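Local coordinates for putative DNA-binding protein (Salmonella choleraesuis, PDB 2HX0), which probably binds DNA, as a putative DNA-binding protein of the PCC family, and carries bound magnesium, at residues A[14-25]-A[117-128]; A[72-81]-A[93-104]. The protein carries 2 engineered substitutions. All blocks are in the same frame, centred on the assembly; numbering follows the deposited sequence.

Contact 1 (A[14-25]-A[117-128]). Unlike the reference sequence in segment 14-25: Leu23 (reference Phe).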
loop_
_atom_site.group_PDB
_atom_site.type_symbol
_atom_site.label_atom_id
_atom_site.label_comp_id
_atom_site.label_asym_id
_atom_site.label_seq_id
_atom_site.Cartn_x
_atom_site.Cartn_y
_atom_site.Cartn_z
ATOM N N ASN A 14 16.310 -3.307 -11.528
ATOM C CA ASN A 14 15.866 -3.280 -10.141
ATOM C C ASN A 14 16.267 -2.108 -9.255
ATOM O O ASN A 14 15.389 -1.459 -8.698
ATOM C CB ASN A 14 16.180 -4.613 -9.422
ATOM C CG ASN A 14 17.637 -5.031 -9.525
ATOM O OD1 ASN A 14 18.538 -4.335 -9.060
ATOM N ND2 ASN A 14 17.868 -6.190 -10.128
ATOM N N ALA A 15 17.555 -1.791 -9.145
ATOM C CA ALA A 15 17.968 -0.711 -8.235
ATOM C C ALA A 15 17.877 0.741 -8.705
ATOM O O ALA A 15 18.342 1.091 -9.791
ATOM C CB ALA A 15 19.373 -0.988 -7.731
ATOM N N SER A 16 17.298 1.591 -7.858
ATOM C CA SER A 16 17.166 3.009 -8.175
ATOM C C SER A 16 16.712 3.851 -6.990
ATOM O O SER A 16 16.045 3.357 -6.080
ATOM C CB SER A 16 16.162 3.203 -9.319
ATOM O OG SER A 16 16.007 4.575 -9.645
ATOM N N THR A 17 17.091 5.125 -7.002
ATOM C CA THR A 17 16.642 6.053 -5.976
ATOM C C THR A 17 15.248 6.395 -6.495
ATOM O O THR A 17 14.891 6.008 -7.609
ATOM C CB THR A 17 17.484 7.339 -5.968
ATOM O OG1 THR A 17 17.416 7.955 -7.261
ATOM C CG2 THR A 17 18.934 7.023 -5.640
ATOM N N ALA A 18 14.452 7.099 -5.706
ATOM C CA ALA A 18 13.125 7.458 -6.173
ATOM C C ALA A 18 12.848 8.933 -5.981
ATOM O O ALA A 18 13.361 9.562 -5.057
ATOM C CB ALA A 18 12.071 6.638 -5.439
ATOM N N ARG A 19 12.048 9.480 -6.890
ATOM C CA ARG A 19 11.614 10.864 -6.826
ATOM C C ARG A 19 10.111 10.716 -6.611
ATOM O O ARG A 19 9.473 9.918 -7.293
ATOM C CB ARG A 19 11.901 11.578 -8.150
ATOM C CG ARG A 19 11.621 13.073 -8.119
ATOM C CD ARG A 19 12.120 13.765 -9.381
ATOM N NE ARG A 19 11.403 13.330 -10.576
ATOM C CZ ARG A 19 11.949 12.640 -11.573
ATOM N NH1 ARG A 19 13.228 12.298 -11.526
ATOM N NH2 ARG A 19 11.215 12.304 -12.623
ATOM N N PHE A 20 9.547 11.458 -5.665
ATOM C CA PHE A 20 8.117 11.346 -5.400
ATOM C C PHE A 20 7.320 12.568 -5.793
ATOM O O PHE A 20 7.814 13.695 -5.771
ATOM C CB PHE A 20 7.868 11.036 -3.926
ATOM C CG PHE A 20 8.402 9.705 -3.506
ATOM C CD1 PHE A 20 9.722 9.568 -3.081
ATOM C CD2 PHE A 20 7.604 8.571 -3.592
ATOM C CE1 PHE A 20 10.241 8.311 -2.748
ATOM C CE2 PHE A 20 8.111 7.312 -3.265
ATOM C CZ PHE A 20 9.430 7.186 -2.843
ATOM N N TYR A 21 6.069 12.322 -6.152
ATOM C CA TYR A 21 5.152 13.375 -6.555
ATOM C C TYR A 21 3.883 13.268 -5.731
ATOM O O TYR A 21 3.362 12.177 -5.526
ATOM C CB TYR A 21 4.778 13.236 -8.029
ATOM C CG TYR A 21 5.924 13.404 -8.996
ATOM C CD1 TYR A 21 6.762 12.341 -9.304
ATOM C CD2 TYR A 21 6.158 14.629 -9.615
ATOM C CE1 TYR A 21 7.810 12.490 -10.214
ATOM C CE2 TYR A 21 7.201 14.790 -10.525
ATOM C CZ TYR A 21 8.019 13.718 -10.819
ATOM O OH TYR A 21 9.039 13.883 -11.727
ATOM N N ALA A 22 3.387 14.403 -5.259
ATOM C CA ALA A 22 2.156 14.398 -4.487
ATOM C C ALA A 22 1.104 15.155 -5.277
ATOM O O ALA A 22 1.371 16.233 -5.801
ATOM C CB ALA A 22 2.375 15.068 -3.127
ATOM N N LEU A 23 -0.088 14.589 -5.390
ATOM C CA LEU A 23 -1.137 15.282 -6.119
ATOM C C LEU A 23 -2.511 14.937 -5.598
ATOM O O LEU A 23 -2.700 13.928 -4.924
ATOM C CB LEU A 23 -1.060 14.968 -7.613
ATOM C CG LEU A 23 -1.178 13.510 -8.055
ATOM C CD1 LEU A 23 -1.752 13.447 -9.468
ATOM C CD2 LEU A 23 0.189 12.840 -7.991
ATOM N N ARG A 24 -3.469 15.801 -5.902
ATOM C CA ARG A 24 -4.835 15.586 -5.470
ATOM C C ARG A 24 -5.760 15.737 -6.661
ATOM O O ARG A 24 -5.719 16.755 -7.352
ATOM C CB ARG A 24 -5.227 16.608 -4.408
ATOM C CG ARG A 24 -6.642 16.415 -3.910
ATOM C CD ARG A 24 -7.425 17.708 -3.926
ATOM N NE ARG A 24 -8.856 17.445 -3.802
ATOM C CZ ARG A 24 -9.798 18.379 -3.865
ATOM N NH1 ARG A 24 -9.466 19.651 -4.049
ATOM N NH2 ARG A 24 -11.075 18.040 -3.750
ATOM N N LEU A 25 -6.590 14.728 -6.905
ATOM C CA LEU A 25 -7.534 14.788 -8.014
ATOM C C LEU A 25 -8.839 15.399 -7.519
ATOM O O LEU A 25 -9.173 15.302 -6.335
ATOM C CB LEU A 25 -7.776 13.396 -8.592
ATOM C CG LEU A 25 -6.517 12.672 -9.096
ATOM C CD1 LEU A 25 -6.941 11.408 -9.824
ATOM C CD2 LEU A 25 -5.708 13.574 -10.032
ATOM N N THR A 117 -12.409 13.454 -3.485
ATOM C CA THR A 117 -10.977 13.662 -3.656
ATOM C C THR A 117 -10.231 12.348 -3.868
ATOM O O THR A 117 -10.748 11.271 -3.589
ATOM C CB THR A 117 -10.370 14.331 -2.386
ATOM O OG1 THR A 117 -9.043 14.794 -2.659
ATOM C CG2 THR A 117 -10.288 13.318 -1.244
ATOM N N LEU A 118 -9.016 12.448 -4.390
ATOM C CA LEU A 118 -8.151 11.284 -4.533
ATOM C C LEU A 118 -6.753 11.834 -4.299
ATOM O O LEU A 118 -6.243 12.616 -5.098
ATOM C CB LEU A 118 -8.242 10.626 -5.911
ATOM C CG LEU A 118 -7.557 9.250 -5.839
ATOM C CD1 LEU A 118 -8.413 8.307 -4.991
ATOM C CD2 LEU A 118 -7.358 8.671 -7.229
ATOM N N GLU A 119 -6.154 11.452 -3.176
ATOM C CA GLU A 119 -4.819 11.911 -2.810
ATOM C C GLU A 119 -3.832 10.830 -3.195
ATOM O O GLU A 119 -4.009 9.672 -2.836
ATOM C CB GLU A 119 -4.761 12.175 -1.309
ATOM C CG GLU A 119 -5.626 13.354 -0.873
ATOM C CD GLU A 119 -5.754 13.472 0.635
ATOM O OE1 GLU A 119 -4.775 13.164 1.347
ATOM O OE2 GLU A 119 -6.833 13.890 1.110
ATOM N N LEU A 120 -2.788 11.217 -3.918
ATOM C CA LEU A 120 -1.806 10.257 -4.384
ATOM C C LEU A 120 -0.364 10.665 -4.175
ATOM O O LEU A 120 -0.015 11.836 -4.284
ATOM C CB LEU A 120 -1.982 10.029 -5.889
ATOM C CG LEU A 120 -3.246 9.390 -6.455
ATOM C CD1 LEU A 120 -3.579 10.027 -7.794
ATOM C CD2 LEU A 120 -3.027 7.892 -6.607
ATOM N N VAL A 121 0.471 9.681 -3.858
ATOM C CA VAL A 121 1.904 9.905 -3.763
ATOM C C VAL A 121 2.434 8.904 -4.782
ATOM O O VAL A 121 2.255 7.692 -4.628
ATOM C CB VAL A 121 2.485 9.592 -2.381
ATOM C CG1 VAL A 121 4.010 9.722 -2.435
ATOM C CG2 VAL A 121 1.936 10.561 -1.365
ATOM N N ILE A 122 3.040 9.417 -5.844
ATOM C CA ILE A 122 3.565 8.567 -6.899
ATOM C C ILE A 122 5.085 8.567 -6.901
ATOM O O ILE A 122 5.710 9.621 -6.857
ATOM C CB ILE A 122 3.056 9.046 -8.274
ATOM C CG1 ILE A 122 1.525 8.931 -8.319
ATOM C CG2 ILE A 122 3.710 8.233 -9.390
ATOM C CD1 ILE A 122 0.762 9.856 -7.431
ATOM N N GLY A 123 5.674 7.376 -6.937
ATOM C CA GLY A 123 7.121 7.275 -6.969
ATOM C C GLY A 123 7.599 7.027 -8.387
ATOM O O GLY A 123 6.921 6.357 -9.162
ATOM N N GLU A 124 8.749 7.598 -8.732
ATOM C CA GLU A 124 9.362 7.426 -10.051
ATOM C C GLU A 124 10.792 6.954 -9.791
ATOM O O GLU A 124 11.471 7.476 -8.907
ATOM C CB GLU A 124 9.381 8.754 -10.822
ATOM C CG GLU A 124 10.374 8.802 -11.998
ATOM C CD GLU A 124 9.916 8.036 -13.236
ATOM O OE1 GLU A 124 9.019 7.177 -13.126
ATOM O OE2 GLU A 124 10.466 8.290 -14.328
ATOM N N LEU A 125 11.239 5.961 -10.554
ATOM C CA LEU A 125 12.588 5.412 -10.395
ATOM C C LEU A 125 13.435 5.898 -11.573
ATOM O O LEU A 125 13.470 5.264 -12.626
ATOM C CB LEU A 125 12.507 3.883 -10.375
ATOM C CG LEU A 125 11.563 3.349 -9.291
ATOM C CD1 LEU A 125 11.191 1.900 -9.576
ATOM C CD2 LEU A 125 12.225 3.494 -7.932
ATOM N N PRO A 126 14.151 7.025 -11.395
ATOM C CA PRO A 126 14.986 7.615 -12.446
ATOM C C PRO A 126 16.053 6.749 -13.108
ATOM O O PRO A 126 16.448 7.030 -14.237
ATOM C CB PRO A 126 15.589 8.846 -11.762
ATOM C CG PRO A 126 14.585 9.186 -10.693
ATOM C CD PRO A 126 14.255 7.813 -10.155
ATOM N N ALA A 127 16.522 5.707 -12.431
ATOM C CA ALA A 127 17.555 4.857 -13.014
ATOM C C ALA A 127 16.995 3.695 -13.827
ATOM O O ALA A 127 17.750 2.937 -14.444
ATOM C CB ALA A 127 18.477 4.325 -11.913
ATOM N N LEU A 128 15.673 3.561 -13.847
ATOM C CA LEU A 128 15.043 2.461 -14.567
ATOM C C LEU A 128 13.990 2.907 -15.570
ATOM O O LEU A 128 13.555 4.055 -15.573
ATOM C CB LEU A 128 14.377 1.511 -13.566
ATOM C CG LEU A 128 15.250 0.959 -12.435
ATOM C CD1 LEU A 128 14.367 0.254 -11.416
ATOM C CD2 LEU A 128 16.293 -0.002 -12.994
HETATM O O HOH W 1 12.016 10.371 -14.746
#

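Contact 2 (A[72-81]-A[93-104]). Engineered in segment 93-104: Val102 (natural residue Ala). With MG (magnesium ion), chain B.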
loop_
_atom_site.group_PDB
_atom_site.type_symbol
_atom_site.label_atom_id
_atom_site.label_comp_id
_atom_site.label_asym_id
_atom_site.label_seq_id
_atom_site.Cartn_x
_atom_site.Cartn_y
_atom_site.Cartn_z
ATOM N N LEU A 72 -19.789 -0.099 -11.513
ATOM C CA LEU A 72 -20.628 0.145 -10.354
ATOM C C LEU A 72 -20.695 1.634 -10.069
ATOM O O LEU A 72 -19.793 2.383 -10.433
ATOM C CB LEU A 72 -20.050 -0.579 -9.137
ATOM C CG LEU A 72 -19.690 -2.052 -9.366
ATOM C CD1 LEU A 72 -18.965 -2.595 -8.153
ATOM C CD2 LEU A 72 -20.953 -2.853 -9.652
ATOM N N THR A 73 -21.773 2.063 -9.429
ATOM C CA THR A 73 -21.923 3.461 -9.075
ATOM C C THR A 73 -22.499 3.529 -7.678
ATOM O O THR A 73 -23.396 2.764 -7.325
ATOM C CB THR A 73 -22.859 4.207 -10.044
ATOM O OG1 THR A 73 -22.333 4.128 -11.373
ATOM C CG2 THR A 73 -22.965 5.673 -9.648
ATOM N N GLY A 74 -21.971 4.443 -6.878
ATOM C CA GLY A 74 -22.457 4.583 -5.524
ATOM C C GLY A 74 -21.559 5.485 -4.715
ATOM O O GLY A 74 -21.075 6.507 -5.208
ATOM N N THR A 75 -21.344 5.103 -3.465
ATOM C CA THR A 75 -20.508 5.869 -2.558
ATOM C C THR A 75 -19.429 4.924 -2.058
ATOM O O THR A 75 -19.695 4.050 -1.233
ATOM C CB THR A 75 -21.334 6.385 -1.365
ATOM O OG1 THR A 75 -22.437 7.161 -1.850
ATOM C CG2 THR A 75 -20.481 7.245 -0.458
ATOM N N PHE A 76 -18.212 5.097 -2.562
ATOM C CA PHE A 76 -17.111 4.233 -2.173
ATOM C C PHE A 76 -15.894 4.974 -1.645
ATOM O O PHE A 76 -15.643 6.127 -1.997
ATOM C CB PHE A 76 -16.645 3.392 -3.360
ATOM C CG PHE A 76 -17.708 2.520 -3.958
ATOM C CD1 PHE A 76 -18.533 2.995 -4.977
ATOM C CD2 PHE A 76 -17.860 1.205 -3.529
ATOM C CE1 PHE A 76 -19.497 2.165 -5.565
ATOM C CE2 PHE A 76 -18.812 0.369 -4.103
ATOM C CZ PHE A 76 -19.635 0.851 -5.127
ATOM N N GLU A 77 -15.138 4.288 -0.798
ATOM C CA GLU A 77 -13.902 4.838 -0.267
ATOM C C GLU A 77 -12.799 4.037 -0.929
ATOM O O GLU A 77 -12.930 2.822 -1.105
ATOM C CB GLU A 77 -13.807 4.643 1.248
ATOM C CG GLU A 77 -14.802 5.458 2.045
ATOM C CD GLU A 77 -14.570 6.944 1.904
ATOM O OE1 GLU A 77 -13.500 7.422 2.332
ATOM O OE2 GLU A 77 -15.455 7.639 1.361
ATOM N N VAL A 78 -11.726 4.709 -1.323
ATOM C CA VAL A 78 -10.606 4.003 -1.926
ATOM C C VAL A 78 -9.747 3.511 -0.770
ATOM O O VAL A 78 -9.207 4.309 -0.000
ATOM C CB VAL A 78 -9.772 4.919 -2.829
ATOM C CG1 VAL A 78 -8.510 4.192 -3.272
ATOM C CG2 VAL A 78 -10.590 5.330 -4.039
ATOM N N ILE A 79 -9.631 2.195 -0.640
ATOM C CA ILE A 79 -8.850 1.614 0.444
ATOM C C ILE A 79 -7.409 1.424 0.008
ATOM O O ILE A 79 -6.476 1.647 0.781
ATOM C CB ILE A 79 -9.458 0.270 0.891
ATOM C CG1 ILE A 79 -10.843 0.519 1.500
ATOM C CG2 ILE A 79 -8.552 -0.414 1.909
ATOM C CD1 ILE A 79 -11.472 -0.535 2.344
ATOM N N SER A 80 -7.231 1.014 -1.238
ATOM C CA SER A 80 -5.893 0.845 -1.773
ATOM C C SER A 80 -5.911 0.871 -3.288
ATOM O O SER A 80 -6.838 0.379 -3.930
ATOM C CB SER A 80 -5.266 -0.462 -1.285
ATOM O OG SER A 80 -5.964 -1.586 -1.775
ATOM N N LEU A 81 -4.880 1.487 -3.845
ATOM C CA LEU A 81 -4.698 1.584 -5.281
ATOM C C LEU A 81 -3.222 1.273 -5.421
ATOM O O LEU A 81 -2.372 2.051 -4.992
ATOM C CB LEU A 81 -4.995 3.000 -5.778
ATOM C CG LEU A 81 -4.614 3.231 -7.241
ATOM C CD1 LEU A 81 -5.431 2.314 -8.128
ATOM C CD2 LEU A 81 -4.849 4.688 -7.604
ATOM N N HIS A 93 -4.311 -2.191 -9.515
ATOM C CA HIS A 93 -5.386 -2.918 -8.852
ATOM C C HIS A 93 -6.016 -1.983 -7.835
ATOM O O HIS A 93 -5.326 -1.182 -7.205
ATOM C CB HIS A 93 -4.850 -4.180 -8.175
ATOM C CG HIS A 93 -4.530 -5.279 -9.138
ATOM N ND1 HIS A 93 -4.044 -6.505 -8.739
ATOM C CD2 HIS A 93 -4.648 -5.343 -10.486
ATOM C CE1 HIS A 93 -3.877 -7.279 -9.798
ATOM N NE2 HIS A 93 -4.236 -6.598 -10.871
ATOM N N LEU A 94 -7.330 -2.088 -7.680
ATOM C CA LEU A 94 -8.067 -1.214 -6.780
ATOM C C LEU A 94 -8.955 -1.962 -5.802
ATOM O O LEU A 94 -9.554 -2.980 -6.150
ATOM C CB LEU A 94 -8.933 -0.264 -7.614
ATOM C CG LEU A 94 -9.986 0.615 -6.924
ATOM C CD1 LEU A 94 -9.317 1.705 -6.102
ATOM C CD2 LEU A 94 -10.886 1.238 -7.984
ATOM N N ALA A 95 -9.027 -1.450 -4.575
ATOM C CA ALA A 95 -9.884 -2.018 -3.537
ATOM C C ALA A 95 -10.708 -0.856 -2.983
ATOM O O ALA A 95 -10.154 0.171 -2.585
ATOM C CB ALA A 95 -9.044 -2.650 -2.425
ATOM N N VAL A 96 -12.030 -1.005 -2.984
ATOM C CA VAL A 96 -12.914 0.037 -2.470
ATOM C C VAL A 96 -13.825 -0.535 -1.388
ATOM O O VAL A 96 -14.084 -1.739 -1.362
ATOM C CB VAL A 96 -13.815 0.636 -3.585
ATOM C CG1 VAL A 96 -12.969 1.368 -4.614
ATOM C CG2 VAL A 96 -14.628 -0.467 -4.246
ATOM N N SER A 97 -14.288 0.326 -0.486
ATOM C CA SER A 97 -15.197 -0.094 0.580
ATOM C C SER A 97 -16.506 0.674 0.432
ATOM O O SER A 97 -16.516 1.807 -0.053
ATOM C CB SER A 97 -14.579 0.169 1.958
ATOM O OG SER A 97 -14.309 1.549 2.156
ATOM N N ASP A 98 -17.613 0.060 0.841
ATOM C CA ASP A 98 -18.911 0.720 0.718
ATOM C C ASP A 98 -19.455 1.210 2.065
ATOM O O ASP A 98 -18.793 1.076 3.091
ATOM C CB ASP A 98 -19.919 -0.209 0.024
ATOM C CG ASP A 98 -20.292 -1.419 0.860
ATOM O OD1 ASP A 98 -20.092 -1.407 2.092
ATOM O OD2 ASP A 98 -20.811 -2.386 0.266
ATOM N N PRO A 99 -20.673 1.786 2.080
ATOM C CA PRO A 99 -21.296 2.298 3.310
ATOM C C PRO A 99 -21.451 1.304 4.463
ATOM O O PRO A 99 -21.799 1.698 5.576
ATOM C CB PRO A 99 -22.646 2.819 2.818
ATOM C CG PRO A 99 -22.333 3.266 1.425
ATOM C CD PRO A 99 -21.498 2.128 0.907
ATOM N N TYR A 100 -21.194 0.025 4.198
ATOM C CA TYR A 100 -21.306 -1.006 5.224
ATOM C C TYR A 100 -19.949 -1.603 5.564
ATOM O O TYR A 100 -19.854 -2.537 6.358
ATOM C CB TYR A 100 -22.257 -2.105 4.756
ATOM C CG TYR A 100 -23.655 -1.596 4.516
ATOM C CD1 TYR A 100 -24.517 -1.344 5.582
ATOM C CD2 TYR A 100 -24.103 -1.328 3.231
ATOM C CE1 TYR A 100 -25.803 -0.833 5.368
ATOM C CE2 TYR A 100 -25.385 -0.818 3.006
ATOM C CZ TYR A 100 -26.224 -0.574 4.076
ATOM O OH TYR A 100 -27.486 -0.066 3.855
ATOM N N GLY A 101 -18.900 -1.049 4.961
ATOM C CA GLY A 101 -17.555 -1.531 5.221
ATOM C C GLY A 101 -17.134 -2.677 4.323
ATOM O O GLY A 101 -15.981 -3.104 4.360
ATOM N N VAL A 102 -18.070 -3.179 3.522
ATOM C CA VAL A 102 -17.786 -4.287 2.614
ATOM C C VAL A 102 -16.838 -3.842 1.514
ATOM O O VAL A 102 -16.970 -2.747 0.975
ATOM C CB VAL A 102 -19.079 -4.821 1.969
ATOM C CG1 VAL A 102 -18.758 -5.959 1.017
ATOM C CG2 VAL A 102 -20.037 -5.281 3.052
HETATM N N MSE A 103 -15.884 -4.699 1.172
HETATM C CA MSE A 103 -14.923 -4.344 0.145
HETATM C C MSE A 103 -15.027 -5.143 -1.140
HETATM O O MSE A 103 -15.543 -6.261 -1.162
HETATM C CB MSE A 103 -13.509 -4.440 0.720
HETATM C CG MSE A 103 -13.190 -3.313 1.697
HETATM SE SE MSE A 103 -11.522 -3.557 2.596
HETATM C CE MSE A 103 -10.322 -3.344 1.093
ATOM N N LEU A 104 -14.552 -4.530 -2.219
ATOM C CA LEU A 104 -14.541 -5.136 -3.543
ATOM C C LEU A 104 -13.180 -4.827 -4.134
ATOM O O LEU A 104 -12.668 -3.718 -3.972
ATOM C CB LEU A 104 -15.617 -4.523 -4.441
ATOM C CG LEU A 104 -17.065 -4.984 -4.277
ATOM C CD1 LEU A 104 -17.974 -4.102 -5.121
ATOM C CD2 LEU A 104 -17.185 -6.440 -4.695
HETATM MG MG MG B . -3.972 -7.132 -12.985
HETATM O O HOH W 2 -4.728 -2.162 -4.372
HETATM O O HOH W 3 -2.834 -9.347 -12.638
#

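Contact 1 (A[14-25]-A[117-128])
Arg19 lies alongside Glu124, both side chains pointing the same way, yet the two make no direct salt bridge. Glu124 CG sits over one face of the guanidinium, 3.7 Å from Arg19 NH2, and the guanidinium and carboxylate planes are turned 59° apart. A water spans the gap instead, accepting from Arg19 NH2 at 3.0 Å and donating to Glu124 OE2 at 2.6 Å. The bend of the arginine at chi3 (65°) brings its head to the edge of the Tyr21 ring, where NE and NH2 both grip the single atom OH, NE at 2.7 Å, with OH close to the guanidinium plane. Glu124 has further partners, the backbone N atoms of Arg45 and Ala46 and the guanidinium of Arg148.

Beneath these groups, strands 19-25 and 117-124 pair antiparallel from Arg19–Glu124 to Leu25–Leu118, at the edge of the eight-stranded sheet of this chain. The central hydrogen-bonded pair, Tyr21 with Ile122, carries two bonds of 2.8 Å, one each way between backbone N and O. Leu25 and Leu118 pack side by side on the same face as Tyr21 and Leu120, covered by helix 31-42. At this same end, Arg24 crosses Thr117 at about a right angle and gives NE to OG1 at 2.9 Å, tilted slightly from the guanidinium plane. Where the strands part, Ser16 OG accepts from Ala127 N at 3.1 Å and also donates to the carbonyl of Thr17.

Phe20 and Tyr21 also pair with a strand of the second subunit, which continues the sheet across the interface. Bonds to Tyr21 and the water fix the rotation of the Arg19 head, while Arg148 and the two backbone N-H groups would be expected to favour the ionised form of Glu124, Arg19 adding its charge from further off.

Contact 2 (A[72-81]-A[93-104])
With chi1 near 170° and chi2 turned to 70°, Leu94 lays CD1 across Val78, 3.9 Å from CG1 of Val78, the two side chains crossing at about a right angle. Beside it, Phe76 CD2 touches Val96 CG2 at 3.7 Å. Past the corner in the chain at Gly74, Leu72 and Leu104 meet tip to tip through their CD1 atoms.

Strands 75-86 and 89-97 form a beta hairpin, with paired bonds of 2.9 Å from Glu77 N to Ser97 O and from Ser97 N to Glu77 O. A classic beta bulge interrupts the pairing: Ile79 and Ser80 both face Ala95. Ala95 O takes Ile79 N at 2.9 Å and, weakly, Ser80 N at 3.3 Å, while Ala95 N donates to Ser80 O at 2.9 Å. A water joins Ser80 OG to the carbonyl of His93. The bulge directs Ile79 toward segment 93-104, where its CG2 lies 3.5 Å from CE of Met103, a selenomethionine on strand 103-108; the still shorter approach of Ile79 CD1 to SE is doubtful.

His93 binds the magnesium ion through NE2 at 2.2 Å, with His91, His107 and a water completing the ligands found. Its ND1 donates to Val78 O of the third subunit; that bond and the metal bond together fix the ring's rotation. Glu77, a magnesium-binding residue of this protein although the ion is not bound to this chain here, forms a salt bridge with Arg115.

From the N terminus, strand 15-25 pairs only after the chain has passed through helix 31-42 and the strands from 47-56 to 103-108; contact 1 then closes this long loop at 117-124. Contact 2 closes a much shorter one, returning from 75-81 to 93-97, and falls wholly within the span of the first, so the two do not cross. Their centres are 23 Å apart, but both belong to one eight-stranded antiparallel sheet, contact 1 at one edge, contact 2 mainly on the inner strands 75-86 and 89-97, with Leu72 on the opposite edge strand. They meet where Leu118 CD1 packs on Val78 CG2 at 3.8 Å and Leu120 packs on Leu81. Both also reach the third subunit.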